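Local coordinates for iron transport multicopper oxidase FET3 (Saccharomyces cerevisiae, PDB 1ZPU), which oxidises ferrous to ferric iron with molecular oxygen, using four copper ions, for high-affinity iron uptake, and also oxidises cuprous copper, at residues 187-192 against 237-242; 207-212 against 222-227. All blocks are in the same frame, centred on the assembly; numbering follows the deposited sequence.

Interaction 1. Residues 187-192 against 237-242; sequences TYLLRI and TVLVHT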
loop_
_atom_site.group_PDB
_atom_site.type_symbol
_atom_site.label_atom_id
_atom_site.label_comp_id
_atom_site.label_asym_id
_atom_site.label_seq_id
_atom_site.Cartn_x
_atom_site.Cartn_y
_atom_site.Cartn_z
ATOM N N THR A 187 -16.097 -24.847 -4.149
ATOM C CA THR A 187 -14.956 -24.022 -4.489
ATOM C C THR A 187 -15.261 -22.586 -4.089
ATOM O O THR A 187 -16.220 -21.983 -4.583
ATOM C CB THR A 187 -14.628 -24.078 -5.997
ATOM O OG1 THR A 187 -14.236 -25.409 -6.360
ATOM C CG2 THR A 187 -13.498 -23.111 -6.346
ATOM N N TYR A 188 -14.444 -22.046 -3.188
ATOM C CA TYR A 188 -14.576 -20.663 -2.739
ATOM C C TYR A 188 -13.506 -19.800 -3.362
ATOM O O TYR A 188 -12.334 -20.189 -3.410
ATOM C CB TYR A 188 -14.464 -20.579 -1.221
ATOM C CG TYR A 188 -15.681 -21.078 -0.499
ATOM C CD1 TYR A 188 -15.864 -22.444 -0.259
ATOM C CD2 TYR A 188 -16.663 -20.190 -0.056
ATOM C CE1 TYR A 188 -17.004 -22.906 0.416
ATOM C CE2 TYR A 188 -17.799 -20.639 0.608
ATOM C CZ TYR A 188 -17.963 -21.991 0.843
ATOM O OH TYR A 188 -19.081 -22.436 1.503
ATOM N N LEU A 189 -13.903 -18.631 -3.853
ATOM C CA LEU A 189 -12.931 -17.597 -4.204
ATOM C C LEU A 189 -12.652 -16.757 -2.946
ATOM O O LEU A 189 -13.526 -16.056 -2.425
ATOM C CB LEU A 189 -13.421 -16.737 -5.371
ATOM C CG LEU A 189 -12.402 -15.772 -5.985
ATOM C CD1 LEU A 189 -11.452 -16.494 -6.910
ATOM C CD2 LEU A 189 -13.083 -14.641 -6.725
ATOM N N LEU A 190 -11.428 -16.864 -2.452
ATOM C CA LEU A 190 -11.056 -16.236 -1.212
ATOM C C LEU A 190 -10.075 -15.105 -1.513
ATOM O O LEU A 190 -8.956 -15.352 -1.971
ATOM C CB LEU A 190 -10.434 -17.302 -0.303
ATOM C CG LEU A 190 -10.343 -17.098 1.205
ATOM C CD1 LEU A 190 -9.766 -18.337 1.844
ATOM C CD2 LEU A 190 -9.484 -15.922 1.533
ATOM N N ARG A 191 -10.506 -13.871 -1.262
ATOM C CA ARG A 191 -9.643 -12.699 -1.432
ATOM C C ARG A 191 -8.925 -12.391 -0.138
ATOM O O ARG A 191 -9.532 -11.919 0.818
ATOM C CB ARG A 191 -10.451 -11.467 -1.840
ATOM C CG ARG A 191 -11.342 -11.631 -3.039
ATOM C CD ARG A 191 -12.361 -10.521 -3.048
ATOM N NE ARG A 191 -13.569 -10.909 -3.758
ATOM C CZ ARG A 191 -13.726 -10.750 -5.067
ATOM N NH1 ARG A 191 -12.755 -10.181 -5.796
ATOM N NH2 ARG A 191 -14.854 -11.147 -5.651
ATOM N N ILE A 192 -7.628 -12.646 -0.105
ATOM C CA ILE A 192 -6.858 -12.382 1.104
ATOM C C ILE A 192 -6.137 -11.060 0.939
ATOM O O ILE A 192 -5.304 -10.928 0.049
ATOM C CB ILE A 192 -5.859 -13.524 1.429
ATOM C CG1 ILE A 192 -6.554 -14.866 1.316
ATOM C CG2 ILE A 192 -5.354 -13.421 2.845
ATOM C CD1 ILE A 192 -5.622 -16.010 0.959
ATOM N N THR A 237 -5.547 -13.358 -4.237
ATOM C CA THR A 237 -6.835 -14.022 -4.403
ATOM C C THR A 237 -6.590 -15.496 -4.723
ATOM O O THR A 237 -5.761 -15.847 -5.569
ATOM C CB THR A 237 -7.689 -13.375 -5.501
ATOM O OG1 THR A 237 -7.841 -11.976 -5.232
ATOM C CG2 THR A 237 -9.058 -14.030 -5.559
ATOM N N VAL A 238 -7.346 -16.348 -4.047
ATOM C CA VAL A 238 -7.011 -17.748 -3.919
ATOM C C VAL A 238 -8.286 -18.586 -4.033
ATOM O O VAL A 238 -9.337 -18.233 -3.468
ATOM C CB VAL A 238 -6.290 -17.942 -2.548
ATOM C CG1 VAL A 238 -6.748 -19.170 -1.815
ATOM C CG2 VAL A 238 -4.776 -17.905 -2.718
ATOM N N LEU A 239 -8.203 -19.669 -4.800
ATOM C CA LEU A 239 -9.259 -20.663 -4.846
ATOM C C LEU A 239 -9.021 -21.686 -3.739
ATOM O O LEU A 239 -7.887 -22.122 -3.535
ATOM C CB LEU A 239 -9.262 -21.375 -6.209
ATOM C CG LEU A 239 -9.742 -20.682 -7.488
ATOM C CD1 LEU A 239 -9.275 -21.451 -8.700
ATOM C CD2 LEU A 239 -11.249 -20.548 -7.518
ATOM N N VAL A 240 -10.088 -22.058 -3.034
ATOM C CA VAL A 240 -10.034 -23.077 -1.991
ATOM C C VAL A 240 -11.202 -24.022 -2.195
ATOM O O VAL A 240 -12.354 -23.582 -2.241
ATOM C CB VAL A 240 -10.107 -22.453 -0.575
ATOM C CG1 VAL A 240 -10.305 -23.519 0.481
ATOM C CG2 VAL A 240 -8.842 -21.662 -0.274
ATOM N N HIS A 241 -10.910 -25.312 -2.340
ATOM C CA HIS A 241 -11.969 -26.292 -2.500
ATOM C C HIS A 241 -12.128 -27.104 -1.219
ATOM O O HIS A 241 -11.165 -27.709 -0.722
ATOM C CB HIS A 241 -11.734 -27.191 -3.723
ATOM C CG HIS A 241 -12.931 -28.021 -4.108
ATOM N ND1 HIS A 241 -14.095 -27.473 -4.612
ATOM C CD2 HIS A 241 -13.135 -29.360 -4.079
ATOM C CE1 HIS A 241 -14.966 -28.435 -4.862
ATOM N NE2 HIS A 241 -14.406 -29.591 -4.555
ATOM N N THR A 242 -13.354 -27.106 -0.701
ATOM C CA THR A 242 -13.673 -27.735 0.574
ATOM C C THR A 242 -13.852 -29.251 0.439
ATOM O O THR A 242 -14.163 -29.753 -0.643
ATOM C CB THR A 242 -14.923 -27.076 1.220
ATOM O OG1 THR A 242 -16.065 -27.277 0.386
ATOM C CG2 THR A 242 -14.708 -25.569 1.405
#

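Interaction 2. Residues 207-212 against 222-227; sequences DHEMTV and KNVTDM. With NAG (2-acetamido-2-deoxy-beta-D-glucopyranose), chain I.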
loop_
_atom_site.group_PDB
_atom_site.type_symbol
_atom_site.label_atom_id
_atom_site.label_comp_id
_atom_site.label_asym_id
_atom_site.label_seq_id
_atom_site.Cartn_x
_atom_site.Cartn_y
_atom_site.Cartn_z
ATOM N N ASP A 207 -4.770 -28.295 6.505
ATOM C CA ASP A 207 -5.197 -29.350 5.570
ATOM C C ASP A 207 -5.935 -28.899 4.312
ATOM O O ASP A 207 -6.658 -29.691 3.711
ATOM C CB ASP A 207 -6.038 -30.402 6.292
ATOM C CG ASP A 207 -5.198 -31.336 7.103
ATOM O OD1 ASP A 207 -5.307 -31.319 8.360
ATOM O OD2 ASP A 207 -4.408 -32.071 6.470
ATOM N N HIS A 208 -5.763 -27.641 3.915
ATOM C CA HIS A 208 -6.354 -27.150 2.677
ATOM C C HIS A 208 -5.306 -26.445 1.837
ATOM O O HIS A 208 -4.671 -25.498 2.285
ATOM C CB HIS A 208 -7.486 -26.159 2.949
ATOM C CG HIS A 208 -8.740 -26.773 3.495
ATOM N ND1 HIS A 208 -8.823 -27.302 4.763
ATOM C CD2 HIS A 208 -9.978 -26.883 2.961
ATOM C CE1 HIS A 208 -10.048 -27.743 4.975
ATOM N NE2 HIS A 208 -10.767 -27.506 3.894
ATOM N N GLU A 209 -5.140 -26.893 0.604
ATOM C CA GLU A 209 -4.277 -26.197 -0.340
ATOM C C GLU A 209 -4.950 -24.936 -0.857
ATOM O O GLU A 209 -6.179 -24.820 -0.828
ATOM C CB GLU A 209 -3.917 -27.117 -1.507
ATOM C CG GLU A 209 -2.673 -27.942 -1.240
ATOM C CD GLU A 209 -2.459 -29.062 -2.239
ATOM O OE1 GLU A 209 -3.211 -29.141 -3.240
ATOM O OE2 GLU A 209 -1.527 -29.865 -2.013
ATOM N N MET A 210 -4.133 -23.999 -1.330
ATOM C CA MET A 210 -4.622 -22.742 -1.899
ATOM C C MET A 210 -4.108 -22.551 -3.309
ATOM O O MET A 210 -2.907 -22.689 -3.565
ATOM C CB MET A 210 -4.194 -21.566 -1.043
ATOM C CG MET A 210 -4.773 -21.602 0.326
ATOM S SD MET A 210 -4.265 -20.210 1.314
ATOM C CE MET A 210 -2.488 -20.399 1.384
ATOM N N THR A 211 -5.023 -22.246 -4.226
ATOM C CA THR A 211 -4.657 -22.031 -5.624
ATOM C C THR A 211 -4.683 -20.552 -5.943
ATOM O O THR A 211 -5.748 -19.943 -6.040
ATOM C CB THR A 211 -5.590 -22.761 -6.575
ATOM O OG1 THR A 211 -5.770 -24.106 -6.112
ATOM C CG2 THR A 211 -4.994 -22.772 -7.978
ATOM N N VAL A 212 -3.502 -19.970 -6.098
ATOM C CA VAL A 212 -3.397 -18.533 -6.318
ATOM C C VAL A 212 -3.850 -18.226 -7.734
ATOM O O VAL A 212 -3.351 -18.815 -8.691
ATOM C CB VAL A 212 -1.974 -17.985 -5.990
ATOM C CG1 VAL A 212 -1.859 -16.529 -6.318
ATOM C CG2 VAL A 212 -1.681 -18.176 -4.527
ATOM N N LYS A 222 -2.899 -20.604 -12.395
ATOM C CA LYS A 222 -3.057 -21.353 -11.145
ATOM C C LYS A 222 -1.705 -21.764 -10.546
ATOM O O LYS A 222 -0.934 -22.466 -11.202
ATOM C CB LYS A 222 -3.879 -22.622 -11.415
ATOM C CG LYS A 222 -5.227 -22.387 -12.055
ATOM C CD LYS A 222 -6.137 -23.550 -11.761
ATOM C CE LYS A 222 -7.572 -23.210 -12.103
ATOM N NZ LYS A 222 -8.538 -24.020 -11.314
ATOM N N ASN A 223 -1.409 -21.325 -9.323
ATOM C CA ASN A 223 -0.255 -21.853 -8.578
ATOM C C ASN A 223 -0.683 -22.344 -7.200
ATOM O O ASN A 223 -1.160 -21.558 -6.378
ATOM C CB ASN A 223 0.880 -20.818 -8.448
ATOM C CG ASN A 223 2.276 -21.459 -8.174
ATOM O OD1 ASN A 223 2.447 -22.290 -7.269
ATOM N ND2 ASN A 223 3.282 -21.014 -8.948
ATOM N N VAL A 224 -0.505 -23.640 -6.954
ATOM C CA VAL A 224 -0.901 -24.272 -5.700
ATOM C C VAL A 224 0.174 -24.113 -4.613
ATOM O O VAL A 224 1.348 -24.340 -4.861
ATOM C CB VAL A 224 -1.230 -25.772 -5.927
ATOM C CG1 VAL A 224 -1.610 -26.440 -4.630
ATOM C CG2 VAL A 224 -2.356 -25.921 -6.928
ATOM N N THR A 225 -0.240 -23.711 -3.416
ATOM C CA THR A 225 0.649 -23.623 -2.244
ATOM C C THR A 225 -0.048 -24.051 -0.960
ATOM O O THR A 225 -1.279 -24.149 -0.891
ATOM C CB THR A 225 1.103 -22.162 -1.912
ATOM O OG1 THR A 225 0.916 -21.295 -3.042
ATOM C CG2 THR A 225 2.579 -22.130 -1.411
ATOM N N ASP A 226 0.756 -24.245 0.077
ATOM C CA ASP A 226 0.251 -24.477 1.406
ATOM C C ASP A 226 0.300 -23.200 2.213
ATOM O O ASP A 226 -0.397 -23.084 3.212
ATOM C CB ASP A 226 1.098 -25.528 2.100
ATOM C CG ASP A 226 1.048 -26.866 1.397
ATOM O OD1 ASP A 226 2.044 -27.622 1.488
ATOM O OD2 ASP A 226 0.011 -27.158 0.750
ATOM N N MET A 227 1.114 -22.237 1.788
ATOM C CA MET A 227 1.359 -21.047 2.599
ATOM C C MET A 227 1.637 -19.768 1.783
ATOM O O MET A 227 2.326 -19.802 0.756
ATOM C CB MET A 227 2.508 -21.325 3.571
ATOM C CG MET A 227 2.631 -20.294 4.676
ATOM S SD MET A 227 3.944 -20.625 5.856
ATOM C CE MET A 227 3.447 -22.216 6.493
HETATM C C1 NAG I . 4.465 -21.848 -9.048
HETATM C C2 NAG I . 4.879 -21.446 -10.459
HETATM C C3 NAG I . 6.278 -21.980 -10.832
HETATM C C4 NAG I . 7.320 -22.099 -9.708
HETATM C C5 NAG I . 6.698 -22.114 -8.301
HETATM C C6 NAG I . 7.634 -21.519 -7.254
HETATM C C7 NAG I . 2.919 -21.172 -12.008
HETATM C C8 NAG I . 2.673 -19.740 -11.588
HETATM N N2 NAG I . 3.868 -21.909 -11.402
HETATM O O3 NAG I . 6.850 -21.161 -11.828
HETATM O O4 NAG I . 8.048 -23.293 -9.992
HETATM O O5 NAG I . 5.506 -21.356 -8.234
HETATM O O6 NAG I . 6.893 -21.014 -6.162
HETATM O O7 NAG I . 2.238 -21.650 -12.914
#

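Interaction 1. Residues 187-192 against 237-242
Thr-187 and His-241 meet through a side-chain hydrogen bond, OG1 to ND1 at 2.7 Å, the two side chains crossing at about a right angle. The OG1 of Thr-187 is turned beside its own backbone N and anti to the carbonyl carbon (chi1 -64°), while CG2 of the same residue packs on CD2 of Leu-239 at 3.6 Å. Farther along this face, CD1 of Leu-189 touches CG2 of Thr-237 at 3.7 Å. The strands run antiparallel, and Tyr-188 with Val-240 and Leu-190 with Val-238 form the hydrogen-bonded pairs; the N of Leu-190 reaches the O of Val-238 at 2.7 Å. Both strands belong to the second plastocyanin-like (cupredoxin) domain of the multicopper oxidase, as inner strands of one sheet. On the face of Tyr-188 and Leu-190, CD1 of Leu-190 packs against CG2 of Val-240 at 4.0 Å, CD1 of Ile-192 reaches CB of Val-238, and CG2 of Thr-242 lies against CD1 and CE1 of the Tyr-188 ring. Strand 133-142 flanks 187-192 on its other edge; its Glu-134 forms a salt bridge with Arg-191. Asp-185 takes NE2 of His-241, fixing the imidazole at both nitrogens, and the hydroxyl of Tyr-188 bonds to the backbone N of Gln-183.

Interaction 2. Residues 207-212 against 222-227
The carbonyl O of Asn-223 accepts the backbone N-H of Val-212 at 2.8 Å, with the donor standing 38° above the carbonyl plane. The return bond, from N of Asn-223 to O of Val-212, is longer at 3.2 Å, but its donor lies in the carbonyl plane, on a lone pair. Two residues along, Met-210 and Thr-225 exchange a second pair of backbone bonds, and the O of Met-210 also receives a CA-H...O contact from Val-224 at 3.3 Å. These rungs belong to the antiparallel beta hairpin of strands 210-215 and 218-225, the latter an outermost strand of its sheet in the second plastocyanin-like domain. On the face bearing Thr-211 and Val-224, CG2 of Thr-211, anti to its backbone N, meets CB of Lys-222 at 3.6 Å, and the extended lysine chain brings CG and CD near the same methyl. CG1 of Val-224 touches the carboxylate end of Glu-209, nearest OE1 at 3.4 Å. Glu-209 and Asp-226 point the same way side by side, with OE2 and OD2 4.2 Å apart; like charges this close would be expected to raise the affinity of one for a proton. Met-210 and Val-212 occupy the other face, where the methionine chain bends so that CE approaches O of Asp-226 at 3.9 Å. Val-238, in the neighbouring strand, and Leu-228 also pack against this methionine and Val-212. Asn-223 starts out on that face too, but its side chain leads away from 207-212, CG anti to the backbone N (chi1 -158°), and ND2 is joined covalently to C1 of N-acetylglucosamine, an experimentally established N-linked glycosylation site.

How the interactions relate
Interactions 1 and 2 lie in one mixed sheet of the second plastocyanin-like domain, their centres about 9 Å apart. Across that sheet the order is 187-194, 235-241, 210-215, 218-225, so interaction 1 joins the first two of these strands and interaction 2 the last two. Along the chain, both segments of interaction 2 fall between 187-192 and 237-242. The seam between them is the 235-241/210-215 pairing, with a probable hydrogen bond from Leu-239 N to Thr-211 O; CD1 of Leu-239 also packs beside NZ of Lys-222. The sheet thus passes from an interior pairing to a partly exposed, glycan-bearing edge, away from the copper sites.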